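Local coordinates for extracellular solute-binding protein, family 1 (Bifidobacterium longum subsp. infantis ATCC 15697, PDB 3OMB), which probably binds an extracellular solute, perhaps a carbohydrate, for uptake by an ABC-type transporter, and carries a loop that binds a magnesium ion, at residues Thr197-Pro200 with Ala206-Ile209; Asn212-Lys215 with Phe221-Tyr224; Glu266-Tyr271 with Ala495-Lys500; Gln296-Asp299 with Ala303-Gly306; Ser312-Asp315 with Leu320-Gln323. One frame throughout, in Å; residues are numbered along the deposited sequence. Where two conformers were deposited one is given.

Interaction 1 of 5, residues Thr197-Pro200 with Ala206-Ile209; sequences TQDP and ADEI. With MG (magnesium ion), chain B.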
loop_
_atom_site.group_PDB
_atom_site.type_symbol
_atom_site.label_atom_id
_atom_site.label_comp_id
_atom_site.label_asym_id
_atom_site.label_seq_id
_atom_site.Cartn_x
_atom_site.Cartn_y
_atom_site.Cartn_z
ATOM N N THR A 197 8.941 -9.973 -31.534
ATOM C CA THR A 197 9.434 -10.223 -32.893
ATOM C C THR A 197 8.743 -9.452 -34.033
ATOM O O THR A 197 9.254 -9.411 -35.155
ATOM C CB THR A 197 9.361 -11.724 -33.235
ATOM O OG1 THR A 197 9.873 -11.932 -34.549
ATOM C CG2 THR A 197 7.926 -12.199 -33.220
ATOM N N GLN A 198 7.587 -8.859 -33.760
ATOM C CA GLN A 198 6.807 -8.212 -34.829
ATOM C C GLN A 198 6.841 -6.684 -34.817
ATOM O O GLN A 198 6.005 -6.031 -35.437
ATOM C CB GLN A 198 5.379 -8.757 -34.825
ATOM C CG GLN A 198 5.289 -10.242 -35.282
ATOM C CD GLN A 198 3.882 -10.803 -35.109
ATOM O OE1 GLN A 198 2.891 -10.082 -35.238
ATOM N NE2 GLN A 198 3.791 -12.095 -34.783
ATOM N N ASP A 199 7.825 -6.120 -34.120
ATOM C CA ASP A 199 8.025 -4.672 -34.107
ATOM C C ASP A 199 6.736 -3.807 -33.957
ATOM O O ASP A 199 6.476 -2.929 -34.795
ATOM C CB ASP A 199 8.823 -4.246 -35.366
ATOM C CG ASP A 199 9.249 -2.783 -35.313
ATOM O OD1 ASP A 199 9.625 -2.270 -34.216
ATOM O OD2 ASP A 199 9.199 -2.148 -36.371
ATOM N N PRO A 200 5.940 -4.022 -32.884
ATOM C CA PRO A 200 4.659 -3.297 -32.817
ATOM C C PRO A 200 4.755 -1.791 -32.631
ATOM O O PRO A 200 3.778 -1.101 -32.929
ATOM C CB PRO A 200 3.925 -3.951 -31.610
ATOM C CG PRO A 200 5.000 -4.533 -30.771
ATOM C CD PRO A 200 6.073 -4.995 -31.784
ATOM N N ALA A 206 14.345 -4.025 -32.892
ATOM C CA ALA A 206 13.937 -5.021 -31.915
ATOM C C ALA A 206 14.197 -4.480 -30.501
ATOM O O ALA A 206 14.980 -5.026 -29.736
ATOM C CB ALA A 206 14.671 -6.355 -32.162
ATOM N N ASP A 207 13.518 -3.386 -30.183
ATOM C CA ASP A 207 13.679 -2.680 -28.940
ATOM C C ASP A 207 12.552 -2.958 -27.933
ATOM O O ASP A 207 12.666 -2.578 -26.783
ATOM C CB ASP A 207 13.764 -1.156 -29.195
ATOM C CG ASP A 207 12.510 -0.570 -29.869
ATOM O OD1 ASP A 207 11.726 -1.277 -30.544
ATOM O OD2 ASP A 207 12.318 0.655 -29.757
ATOM N N GLU A 208 11.458 -3.575 -28.373
ATOM C CA GLU A 208 10.328 -3.876 -27.481
ATOM C C GLU A 208 10.761 -4.790 -26.319
ATOM O O GLU A 208 11.395 -5.828 -26.545
ATOM C CB GLU A 208 9.199 -4.555 -28.254
ATOM C CG GLU A 208 8.418 -3.695 -29.242
ATOM C CD GLU A 208 9.147 -3.374 -30.553
ATOM O OE1 GLU A 208 10.230 -3.921 -30.872
ATOM O OE2 GLU A 208 8.612 -2.552 -31.300
ATOM N N ILE A 209 10.426 -4.389 -25.087
ATOM C CA ILE A 209 10.531 -5.255 -23.909
ATOM C C ILE A 209 9.140 -5.857 -23.744
ATOM O O ILE A 209 8.223 -5.140 -23.333
ATOM C CB ILE A 209 10.869 -4.431 -22.650
ATOM C CG1 ILE A 209 12.267 -3.839 -22.762
ATOM C CG2 ILE A 209 10.759 -5.292 -21.380
ATOM C CD1 ILE A 209 12.555 -2.738 -21.746
HETATM MG MG MG B . 10.513 -1.673 -32.386
HETATM O O HOH W 1 10.363 -6.242 -32.340
#
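Asp199, Asp207 and Glu208 converge on one magnesium ion. OD1 of Asp199 lies 2.1 Å from the metal and OD1 of Asp207 2.2 Å. Glu208 turns both carboxylate oxygens to it, OE2 at 2.4 Å and OE1 farther off at 2.7 Å. Shared coordination brings Asp199 OD1 within 3.1 Å of Glu208 OE2, two acceptors that would otherwise probably repel; their carboxylate planes stand 79° apart. Asn201, Asn203 and the backbone oxygen of Gln205 complete the site. The alternate-residue spacing from Asp199 to Asp207, with Glu208 directly after, resembles an EF-hand-like loop and is consistent with the metal loops of AlgQ-type solute-binding proteins.

In the second shell, OD2 of Asp199 accepts from the backbone N of Gly204, which steadies the carboxylate. A water donates to Glu208 OE1 (2.7 Å) and weakly accepts from the backbone N of Asp199. Glu208, bent at chi2 (75°), lays its CG 3.7 Å from CD of Pro200, so the proline ring flanks the aliphatic part of the ligand.

The loop joins helix 185-197 to strand 209-211. Trp173 of helix 171-177 touches both Pro200 and Glu208, while the backbone of Ile209 is hydrogen-bonded to Lys304 and to Gly306 of the parallel strand 305-310.

Interaction 2 of 5, residues Asn212-Lys215 with Phe221-Tyr224; sequences NIKK and FTWY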
loop_
_atom_site.group_PDB
_atom_site.type_symbol
_atom_site.label_atom_id
_atom_site.label_comp_id
_atom_site.label_asym_id
_atom_site.label_seq_id
_atom_site.Cartn_x
_atom_site.Cartn_y
_atom_site.Cartn_z
ATOM N N ASN A 212 7.915 -6.311 -18.602
ATOM C CA ASN A 212 8.950 -5.873 -17.664
ATOM C C ASN A 212 8.501 -6.136 -16.235
ATOM O O ASN A 212 7.334 -5.966 -15.903
ATOM C CB ASN A 212 9.350 -4.392 -17.891
ATOM C CG ASN A 212 10.784 -4.109 -17.475
ATOM O OD1 ASN A 212 11.506 -5.007 -17.032
ATOM N ND2 ASN A 212 11.204 -2.867 -17.609
ATOM N N ILE A 213 9.428 -6.582 -15.397
ATOM C CA ILE A 213 9.118 -6.892 -14.003
ATOM C C ILE A 213 10.165 -6.245 -13.082
ATOM O O ILE A 213 11.341 -6.053 -13.490
ATOM C CB ILE A 213 8.980 -8.435 -13.737
ATOM C CG1 ILE A 213 10.257 -9.200 -14.140
ATOM C CG2 ILE A 213 7.764 -9.031 -14.502
ATOM C CD1 ILE A 213 10.253 -10.686 -13.705
ATOM N N LYS A 214 9.722 -5.920 -11.862
ATOM C CA LYS A 214 10.545 -5.359 -10.805
ATOM C C LYS A 214 11.463 -6.402 -10.167
ATOM O O LYS A 214 11.090 -7.581 -10.028
ATOM C CB LYS A 214 9.651 -4.762 -9.701
ATOM C CG LYS A 214 8.989 -3.448 -10.090
ATOM C CD LYS A 214 8.017 -2.869 -9.031
ATOM C CE LYS A 214 8.727 -2.391 -7.754
ATOM N NZ LYS A 214 7.787 -1.747 -6.717
ATOM N N LYS A 215 12.655 -5.963 -9.755
ATOM C CA LYS A 215 13.542 -6.831 -9.001
ATOM C C LYS A 215 12.878 -7.169 -7.672
ATOM O O LYS A 215 11.999 -6.445 -7.207
ATOM C CB LYS A 215 14.931 -6.198 -8.803
ATOM C CG LYS A 215 15.032 -5.041 -7.791
ATOM C CD LYS A 215 16.517 -4.703 -7.622
ATOM C CE LYS A 215 16.807 -3.817 -6.427
ATOM N NZ LYS A 215 16.484 -2.387 -6.717
ATOM N N PHE A 221 7.584 -8.974 -0.345
ATOM C CA PHE A 221 7.070 -8.752 -1.695
ATOM C C PHE A 221 6.551 -7.312 -1.857
ATOM O O PHE A 221 5.805 -6.818 -1.021
ATOM C CB PHE A 221 6.029 -9.804 -2.069
ATOM C CG PHE A 221 6.571 -11.197 -2.039
ATOM C CD1 PHE A 221 7.366 -11.662 -3.089
ATOM C CD2 PHE A 221 6.318 -12.037 -0.948
ATOM C CE1 PHE A 221 7.899 -12.964 -3.075
ATOM C CE2 PHE A 221 6.856 -13.345 -0.901
ATOM C CZ PHE A 221 7.646 -13.811 -1.975
ATOM N N THR A 222 6.977 -6.653 -2.930
ATOM C CA THR A 222 6.742 -5.222 -3.110
ATOM C C THR A 222 5.427 -4.927 -3.847
ATOM O O THR A 222 4.768 -5.817 -4.412
ATOM C CB THR A 222 7.850 -4.587 -3.998
ATOM O OG1 THR A 222 7.762 -5.146 -5.322
ATOM C CG2 THR A 222 9.219 -4.873 -3.456
ATOM N N TRP A 223 5.082 -3.648 -3.870
ATOM C CA TRP A 223 4.080 -3.159 -4.803
ATOM C C TRP A 223 4.532 -3.596 -6.187
ATOM O O TRP A 223 5.724 -3.545 -6.507
ATOM C CB TRP A 223 3.948 -1.633 -4.728
ATOM C CG TRP A 223 3.111 -1.174 -3.581
ATOM C CD1 TRP A 223 3.330 -1.444 -2.254
ATOM C CD2 TRP A 223 1.924 -0.355 -3.632
ATOM N NE1 TRP A 223 2.365 -0.845 -1.494
ATOM C CE2 TRP A 223 1.491 -0.172 -2.305
ATOM C CE3 TRP A 223 1.192 0.239 -4.670
ATOM C CZ2 TRP A 223 0.341 0.572 -1.973
ATOM C CZ3 TRP A 223 0.049 0.981 -4.344
ATOM C CH2 TRP A 223 -0.369 1.128 -2.999
ATOM N N TYR A 224 3.571 -4.066 -6.969
ATOM C CA TYR A 224 3.781 -4.384 -8.364
ATOM C C TYR A 224 4.726 -5.582 -8.506
ATOM O O TYR A 224 5.342 -5.764 -9.559
ATOM C CB TYR A 224 4.230 -3.147 -9.186
ATOM C CG TYR A 224 3.502 -1.851 -8.832
ATOM C CD1 TYR A 224 2.092 -1.801 -8.769
ATOM C CD2 TYR A 224 4.212 -0.668 -8.586
ATOM C CE1 TYR A 224 1.417 -0.626 -8.434
ATOM C CE2 TYR A 224 3.532 0.540 -8.249
ATOM C CZ TYR A 224 2.140 0.531 -8.188
ATOM O OH TYR A 224 1.448 1.668 -7.866
HETATM O O HOH W 2 6.978 -6.564 -11.478
HETATM O O HOH W 3 9.245 -6.736 -6.656
#
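Lys214 reaches across to the loop at Trp223 and ends on its backbone oxygen. From CB the chain leaves with CG anti to the carbonyl carbon (chi1 -74°) and runs extended to CD, which lies 3.8 Å from CB of Tyr224. A bend at chi3 (68°) then carries CE past the hydroxyl of Thr222, with CE and Thr222 OG1 3.8 Å apart, and delivers NZ to Trp223 O in a short hydrogen bond of 2.7 Å. The ammonium is tilted 33° from the carbonyl plane. From the opposite face Thr222 OG1 donates to the same oxygen at 2.8 Å, so Trp223 O is gripped by two side chains. Two waters add bridges: one accepts from Lys214 N and donates to Tyr224 O, the other donates to both Lys215 O and Thr222 OG1. With an alanine here in place of Lys214, Trp223 O would probably lose its ammonium donor, and a gap would be likely to open beside Tyr224 CB.

Both segments belong to the long irregular connection between strands 209-211 and 248-251. Lys214 also packs on Asp289 and Tyr292 of helix 289-297, Tyr224 meets Phe309 of strand 305-310, and Phe221 touches Met491 of helix 490-500.

Interaction 3 of 5, residues Glu266-Tyr271 with Ala495-Lys500; sequences EVIKYY and ATWMSK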
loop_
_atom_site.group_PDB
_atom_site.type_symbol
_atom_site.label_atom_id
_atom_site.label_comp_id
_atom_site.label_asym_id
_atom_site.label_seq_id
_atom_site.Cartn_x
_atom_site.Cartn_y
_atom_site.Cartn_z
ATOM N N GLU A 266 4.964 -23.035 -9.680
ATOM C CA GLU A 266 4.467 -22.853 -11.070
ATOM C C GLU A 266 4.681 -21.418 -11.606
ATOM O O GLU A 266 5.051 -21.236 -12.779
ATOM C CB GLU A 266 2.988 -23.264 -11.225
ATOM C CG GLU A 266 2.710 -24.762 -11.170
ATOM C CD GLU A 266 3.678 -25.620 -12.007
ATOM O OE1 GLU A 266 3.827 -25.376 -13.234
ATOM O OE2 GLU A 266 4.289 -26.553 -11.428
ATOM N N VAL A 267 4.470 -20.415 -10.755
ATOM C CA VAL A 267 4.722 -19.035 -11.140
ATOM C C VAL A 267 6.195 -18.880 -11.532
ATOM O O VAL A 267 6.485 -18.321 -12.574
ATOM C CB VAL A 267 4.300 -18.010 -10.054
ATOM C CG1 VAL A 267 4.896 -16.633 -10.354
ATOM C CG2 VAL A 267 2.765 -17.897 -9.935
ATOM N N ILE A 268 7.111 -19.419 -10.726
ATOM C CA ILE A 268 8.555 -19.244 -10.981
ATOM C C ILE A 268 8.995 -19.948 -12.277
ATOM O O ILE A 268 9.785 -19.412 -13.067
ATOM C CB ILE A 268 9.397 -19.746 -9.773
ATOM C CG1 ILE A 268 9.263 -18.788 -8.583
ATOM C CG2 ILE A 268 10.885 -20.014 -10.168
ATOM C CD1 ILE A 268 9.626 -19.460 -7.273
ATOM N N LYS A 269 8.478 -21.145 -12.507
ATOM C CA LYS A 269 8.774 -21.856 -13.745
ATOM C C LYS A 269 8.252 -21.073 -14.960
ATOM O O LYS A 269 8.926 -21.012 -15.996
ATOM C CB LYS A 269 8.193 -23.265 -13.705
ATOM C CG LYS A 269 8.964 -24.193 -12.764
ATOM C CD LYS A 269 8.260 -25.529 -12.546
ATOM C CE LYS A 269 8.159 -26.369 -13.804
ATOM N NZ LYS A 269 9.496 -26.796 -14.245
ATOM N N TYR A 270 7.064 -20.472 -14.828
ATOM C CA TYR A 270 6.484 -19.721 -15.934
ATOM C C TYR A 270 7.355 -18.503 -16.250
ATOM O O TYR A 270 7.676 -18.247 -17.429
ATOM C CB TYR A 270 5.032 -19.336 -15.659
ATOM C CG TYR A 270 4.379 -18.535 -16.765
ATOM C CD1 TYR A 270 4.131 -19.102 -18.028
ATOM C CD2 TYR A 270 4.027 -17.205 -16.559
ATOM C CE1 TYR A 270 3.524 -18.356 -19.059
ATOM C CE2 TYR A 270 3.435 -16.451 -17.569
ATOM C CZ TYR A 270 3.187 -17.032 -18.815
ATOM O OH TYR A 270 2.575 -16.281 -19.795
ATOM N N TYR A 271 7.766 -17.772 -15.209
ATOM C CA TYR A 271 8.700 -16.686 -15.409
ATOM C C TYR A 271 10.012 -17.157 -16.030
ATOM O O TYR A 271 10.571 -16.452 -16.885
ATOM C CB TYR A 271 8.953 -15.912 -14.115
ATOM C CG TYR A 271 7.893 -14.860 -13.810
ATOM C CD1 TYR A 271 7.578 -13.855 -14.747
ATOM C CD2 TYR A 271 7.189 -14.876 -12.595
ATOM C CE1 TYR A 271 6.620 -12.866 -14.465
ATOM C CE2 TYR A 271 6.236 -13.900 -12.292
ATOM C CZ TYR A 271 5.952 -12.896 -13.238
ATOM O OH TYR A 271 5.003 -11.928 -12.967
ATOM N N ALA A 495 14.809 -15.428 -7.346
ATOM C CA ALA A 495 15.340 -14.709 -8.516
ATOM C C ALA A 495 16.208 -15.636 -9.370
ATOM O O ALA A 495 16.106 -15.628 -10.597
ATOM C CB ALA A 495 16.151 -13.520 -8.080
ATOM N N THR A 496 17.063 -16.426 -8.719
ATOM C CA THR A 496 17.979 -17.325 -9.432
ATOM C C THR A 496 17.217 -18.390 -10.222
ATOM O O THR A 496 17.544 -18.659 -11.368
ATOM C CB THR A 496 19.001 -17.989 -8.471
ATOM O OG1 THR A 496 19.783 -16.967 -7.841
ATOM C CG2 THR A 496 19.940 -18.969 -9.235
ATOM N N TRP A 497 16.200 -18.983 -9.599
ATOM C CA TRP A 497 15.316 -19.912 -10.290
ATOM C C TRP A 497 14.618 -19.278 -11.497
ATOM O O TRP A 497 14.512 -19.901 -12.556
ATOM C CB TRP A 497 14.286 -20.486 -9.329
ATOM C CG TRP A 497 14.842 -21.506 -8.352
ATOM C CD1 TRP A 497 15.904 -22.350 -8.541
ATOM C CD2 TRP A 497 14.311 -21.814 -7.062
ATOM N NE1 TRP A 497 16.079 -23.154 -7.433
ATOM C CE2 TRP A 497 15.114 -22.840 -6.509
ATOM C CE3 TRP A 497 13.238 -21.310 -6.308
ATOM C CZ2 TRP A 497 14.878 -23.372 -5.237
ATOM C CZ3 TRP A 497 13.002 -21.846 -5.048
ATOM C CH2 TRP A 497 13.813 -22.869 -4.530
HETATM N N MSE A 498 14.144 -18.038 -11.330
HETATM C CA MSE A 498 13.480 -17.337 -12.406
HETATM C C MSE A 498 14.421 -17.130 -13.586
HETATM O O MSE A 498 14.069 -17.444 -14.726
HETATM C CB MSE A 498 12.904 -16.033 -11.903
HETATM C CG MSE A 498 11.656 -16.273 -11.046
HETATM SE SE MSE A 498 11.100 -14.700 -10.090
HETATM C CE MSE A 498 10.493 -13.644 -11.589
ATOM N N SER A 499 15.619 -16.634 -13.296
ATOM C CA SER A 499 16.641 -16.403 -14.309
ATOM C C SER A 499 17.338 -17.654 -14.877
ATOM O O SER A 499 17.521 -17.755 -16.104
ATOM C CB SER A 499 17.686 -15.406 -13.788
ATOM O OG SER A 499 17.076 -14.152 -13.566
ATOM N N LYS A 500 17.728 -18.586 -14.005
ATOM C CA LYS A 500 18.599 -19.708 -14.400
ATOM C C LYS A 500 17.963 -21.097 -14.406
ATOM O O LYS A 500 18.607 -22.063 -14.818
ATOM C CB LYS A 500 19.847 -19.756 -13.503
ATOM C CG LYS A 500 20.696 -18.499 -13.606
ATOM C CD LYS A 500 21.597 -18.544 -14.847
ATOM C CE LYS A 500 22.241 -17.181 -15.111
ATOM N NZ LYS A 500 22.614 -16.526 -13.817
#
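The Tyr271 ring meets the terminal methyl of Met498, a selenomethionine, in an oblique approach, whereas the Trp497 indole is touched at its edge, near its plane, by CD1 of Ile268. CE of Met498 comes to 3.6 Å from CG of Tyr271. The selenium of Met498 stands 5.5 Å from the centroid of the Tyr271 ring and 45° off the ring normal, a Met-aromatic contact. The two side chains lie side by side and point the same way; the bend of Met498 at chi3 (69°) brings the methyl to the ring. Tyr271 is anchored at its far end, where OH is hydrogen-bonded to Pro226 O. The indole is hydrogen-bonded through NE1 to Glu506 OE2 and meets the ring of Tyr510 edge-to-face.

Between the two aromatic groups sits Ile268. Its CG2 branch packs 3.5 Å from Trp497 CB and 3.9 Å from Met498 CG, while CD1 extends to the indole, 4.2 Å from CE3. Ile503 of helix 503-516 touches both Ile268 and Trp497.

All four touching residues are buried. Met498 O is hydrogen-bonded to His272 ND1, farther along helix 262-276. The axes of segments 266-271 and 495-500 approach to 8.0 Å, with N-to-C directions 39° apart, in an apolar helix-helix contact that includes a Met-aromatic pair.

Interaction 4 of 5, residues Gln296-Asp299 with Ala303-Gly306; sequences QISD and AKTG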
loop_
_atom_site.group_PDB
_atom_site.type_symbol
_atom_site.label_atom_id
_atom_site.label_comp_id
_atom_site.label_asym_id
_atom_site.label_seq_id
_atom_site.Cartn_x
_atom_site.Cartn_y
_atom_site.Cartn_z
ATOM N N GLN A 296 9.719 1.966 -19.058
ATOM C CA GLN A 296 8.314 2.154 -19.462
ATOM C C GLN A 296 8.021 3.550 -19.994
ATOM O O GLN A 296 7.279 3.707 -20.976
ATOM C CB GLN A 296 7.378 1.866 -18.259
ATOM C CG GLN A 296 7.108 0.387 -18.015
ATOM C CD GLN A 296 8.337 -0.408 -17.572
ATOM O OE1 GLN A 296 9.035 -1.010 -18.408
ATOM N NE2 GLN A 296 8.604 -0.430 -16.255
ATOM N N ILE A 297 8.603 4.561 -19.354
ATOM C CA ILE A 297 8.373 5.947 -19.744
ATOM C C ILE A 297 9.073 6.301 -21.056
ATOM O O ILE A 297 8.556 7.115 -21.834
ATOM C CB ILE A 297 8.716 6.934 -18.597
ATOM C CG1 ILE A 297 7.637 6.845 -17.509
ATOM C CG2 ILE A 297 8.839 8.370 -19.115
ATOM C CD1 ILE A 297 7.829 7.787 -16.339
ATOM N N SER A 298 10.218 5.658 -21.309
ATOM C CA SER A 298 10.954 5.809 -22.567
ATOM C C SER A 298 11.198 7.306 -22.795
ATOM O O SER A 298 11.506 8.045 -21.836
ATOM C CB SER A 298 10.158 5.131 -23.708
ATOM O OG SER A 298 10.722 5.316 -24.996
ATOM N N ASP A 299 11.011 7.762 -24.029
ATOM C CA ASP A 299 11.188 9.172 -24.364
ATOM C C ASP A 299 9.854 9.933 -24.497
ATOM O O ASP A 299 9.819 11.073 -24.967
ATOM C CB ASP A 299 11.990 9.280 -25.661
ATOM C CG ASP A 299 11.235 8.736 -26.855
ATOM O OD1 ASP A 299 10.176 8.081 -26.680
ATOM O OD2 ASP A 299 11.702 8.965 -27.982
ATOM N N ALA A 303 6.730 3.944 -27.387
ATOM C CA ALA A 303 6.491 2.979 -26.329
ATOM C C ALA A 303 7.490 1.837 -26.446
ATOM O O ALA A 303 7.800 1.386 -27.556
ATOM C CB ALA A 303 5.070 2.451 -26.404
ATOM N N LYS A 304 7.986 1.366 -25.306
ATOM C CA LYS A 304 8.976 0.283 -25.295
ATOM C C LYS A 304 8.466 -1.024 -24.657
ATOM O O LYS A 304 8.928 -2.115 -25.002
ATOM C CB LYS A 304 10.263 0.742 -24.587
ATOM C CG LYS A 304 11.017 1.891 -25.290
ATOM C CD LYS A 304 11.728 1.415 -26.545
ATOM C CE LYS A 304 12.740 2.450 -27.058
ATOM N NZ LYS A 304 12.127 3.639 -27.725
ATOM N N THR A 305 7.506 -0.919 -23.748
ATOM C CA THR A 305 7.150 -2.050 -22.897
ATOM C C THR A 305 5.718 -2.509 -23.129
ATOM O O THR A 305 4.793 -1.698 -23.144
ATOM C CB THR A 305 7.322 -1.679 -21.424
ATOM O OG1 THR A 305 8.686 -1.321 -21.202
ATOM C CG2 THR A 305 6.934 -2.842 -20.494
ATOM N N GLY A 306 5.539 -3.814 -23.288
ATOM C CA GLY A 306 4.222 -4.368 -23.623
ATOM C C GLY A 306 3.327 -4.544 -22.425
ATOM O O GLY A 306 2.147 -4.187 -22.494
HETATM O O HOH W 4 6.616 1.880 -22.874
#
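Gln296 OE1 is gripped by two donors: Thr305 OG1 at 2.8 Å, and ND2 of Asn212. The threonine hydroxyl lies in the carbonyl plane, on a lone pair, with a C=O...O angle of 130°. A bend at chi2 (66°) folds the glutamine back toward the strand, where Thr305 CG2 also packs 3.5 Å from OE1. These two bonds hold the amide of a buried side chain in one orientation. A leucine at Gln296 would probably leave the Thr305 hydroxyl and the Asn212 amide without their common acceptor.

The backbones are joined through a water that donates to Gln296 O, 2.7 Å away, and accepts from Lys304 N at 2.8 Å. This is a tight helix-to-strand connection: helix 289-297 ends, Ser298 leaves helical geometry with positive phi (54°), and after a short loop the chain enters strand 305-310, an inner strand of a mixed four-stranded sheet.

On the loop side Lys304 lays its CG 3.5 Å from Ser298 OG. The lysine is bent at chi2 and chi4, which curls NZ back to the same hydroxyl in a weak hydrogen bond of 3.5 Å; the serine's stronger partner is Thr302 O. NZ also forms a long, weak ion pair with Asp207 OD2, a carboxylate of the magnesium site.

Interaction 5 of 5, residues Ser312-Asp315 with Leu320-Gln323; sequences SPSD and LKDQ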
loop_
_atom_site.group_PDB
_atom_site.type_symbol
_atom_site.label_atom_id
_atom_site.label_comp_id
_atom_site.label_asym_id
_atom_site.label_seq_id
_atom_site.Cartn_x
_atom_site.Cartn_y
_atom_site.Cartn_z
ATOM N N SER A 312 -1.418 2.643 -12.983
ATOM C CA SER A 312 -2.298 3.130 -14.048
ATOM C C SER A 312 -1.499 3.471 -15.310
ATOM O O SER A 312 -0.311 3.778 -15.231
ATOM C CB SER A 312 -3.054 4.382 -13.586
ATOM O OG SER A 312 -2.202 5.519 -13.594
ATOM N N PRO A 313 -2.154 3.427 -16.480
ATOM C CA PRO A 313 -1.484 3.834 -17.712
ATOM C C PRO A 313 -0.804 5.191 -17.558
ATOM O O PRO A 313 0.322 5.359 -17.981
ATOM C CB PRO A 313 -2.636 3.929 -18.708
ATOM C CG PRO A 313 -3.552 2.800 -18.252
ATOM C CD PRO A 313 -3.538 2.975 -16.733
ATOM N N SER A 314 -1.484 6.155 -16.954
ATOM C CA SER A 314 -0.898 7.463 -16.808
ATOM C C SER A 314 0.291 7.466 -15.843
ATOM O O SER A 314 1.304 8.083 -16.123
ATOM C CB SER A 314 -1.942 8.451 -16.332
ATOM O OG SER A 314 -1.291 9.608 -15.869
ATOM N N ASP A 315 0.167 6.792 -14.709
ATOM C CA ASP A 315 1.253 6.797 -13.730
ATOM C C ASP A 315 2.497 6.086 -14.261
ATOM O O ASP A 315 3.620 6.524 -14.029
ATOM C CB ASP A 315 0.806 6.132 -12.426
ATOM C CG ASP A 315 1.760 6.422 -11.263
ATOM O OD1 ASP A 315 2.005 7.617 -10.972
ATOM O OD2 ASP A 315 2.268 5.457 -10.640
ATOM N N LEU A 320 2.585 8.377 -22.988
ATOM C CA LEU A 320 2.198 7.232 -23.815
ATOM C C LEU A 320 0.911 6.555 -23.342
ATOM O O LEU A 320 0.502 5.570 -23.942
ATOM C CB LEU A 320 3.328 6.193 -23.888
ATOM C CG LEU A 320 4.682 6.716 -24.366
ATOM C CD1 LEU A 320 5.793 5.782 -23.923
ATOM C CD2 LEU A 320 4.698 6.950 -25.866
ATOM N N LYS A 321 0.266 7.112 -22.311
ATOM C CA LYS A 321 -0.871 6.450 -21.633
ATOM C C LYS A 321 -2.029 5.944 -22.507
ATOM O O LYS A 321 -2.653 4.944 -22.159
ATOM C CB LYS A 321 -1.413 7.288 -20.461
ATOM C CG LYS A 321 -2.063 8.624 -20.850
ATOM C CD LYS A 321 -2.421 9.440 -19.598
ATOM C CE LYS A 321 -2.652 10.932 -19.908
ATOM N NZ LYS A 321 -3.729 11.113 -20.925
ATOM N N ASP A 322 -2.323 6.615 -23.626
ATOM C CA ASP A 322 -3.491 6.223 -24.436
ATOM C C ASP A 322 -3.326 4.887 -25.137
ATOM O O ASP A 322 -4.300 4.296 -25.576
ATOM C CB ASP A 322 -3.858 7.301 -25.458
ATOM C CG ASP A 322 -4.141 8.644 -24.807
ATOM O OD1 ASP A 322 -4.675 8.695 -23.664
ATOM O OD2 ASP A 322 -3.805 9.665 -25.439
ATOM N N GLN A 323 -2.093 4.411 -25.233
ATOM C CA GLN A 323 -1.808 3.080 -25.793
ATOM C C GLN A 323 -2.138 1.924 -24.825
ATOM O O GLN A 323 -2.240 0.761 -25.251
ATOM C CB GLN A 323 -0.335 2.997 -26.190
ATOM C CG GLN A 323 -0.017 3.818 -27.416
ATOM C CD GLN A 323 1.398 3.656 -27.866
ATOM O OE1 GLN A 323 1.891 2.547 -28.034
ATOM N NE2 GLN A 323 2.065 4.776 -28.097
#
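Pro313 and Ser314 meet Lys321 through carbon contacts, and no hydrogen bond passes between the two segments. The tightest of them sets Ser314 CB 3.4 Å from CD of Lys321, closer than usual van der Waals distance. The lysine gets there with CG between the backbone N and the carbonyl carbon (chi1 66°) and an extended run to CE, so that it is the middle of its aliphatic chain, and not the ammonium, that rests against the serine.

Contacts between side chain and backbone pair the two residues reciprocally: Pro313 CB is 3.6 Å from Lys321 O, and Lys321 CB is 3.6 Å from Pro313 O. Pro313 CB and Lys321 CB stand 4.0 Å apart.

Hydrogen bonds act within each segment and shape its turn. Ser312 is the N-cap of helix 313-317, its OG accepting from Asp315 N at 2.9 Å with a nearly straight N-H...O angle of 161°. Pro313 follows in the first turn, a place where a proline costs no helical hydrogen bond. Residues 320-323 belong to a 3-10 segment that begins earlier, with Gln323 N hydrogen-bonded to Leu320 O at 3.1 Å. The unit is thus a capped short helix followed by a 3-10 segment that packs back on its first turn, leading into strand 324-326.

Charged and polar ends look elsewhere. Lys321 NZ forms a long salt bridge with OD1 of its neighbour Asp322, 3.8 Å away. Ser312 OG has a further hydrogen bond to Glu440 of helix 436-452, whose other carboxylate oxygen bonds weakly to Ser314 OG.

From the N terminus, interaction 1 closes the metal loop between helix 185-197 and strand 209-211, and interaction 2 follows in series, closing the next loop beyond that strand. Interaction 3 spans 223 residues, bringing helix 490-500 back onto helix 262-276. Interactions 4 and 5, themselves in series, are nested within its span; none cross. Ile209 joins interaction 1 to interaction 4 by probable backbone hydrogen bonds, and Asn212 ties interaction 2 to interaction 4. Ile213 packs on Met498 and Tyr271 of interaction 3, while Leu320 of interaction 5 lies against residues 296-297 and Ala303. Interactions 1 and 4 border the sheet containing strands 209-211 and 305-310; interaction 5 precedes its strand 324-326.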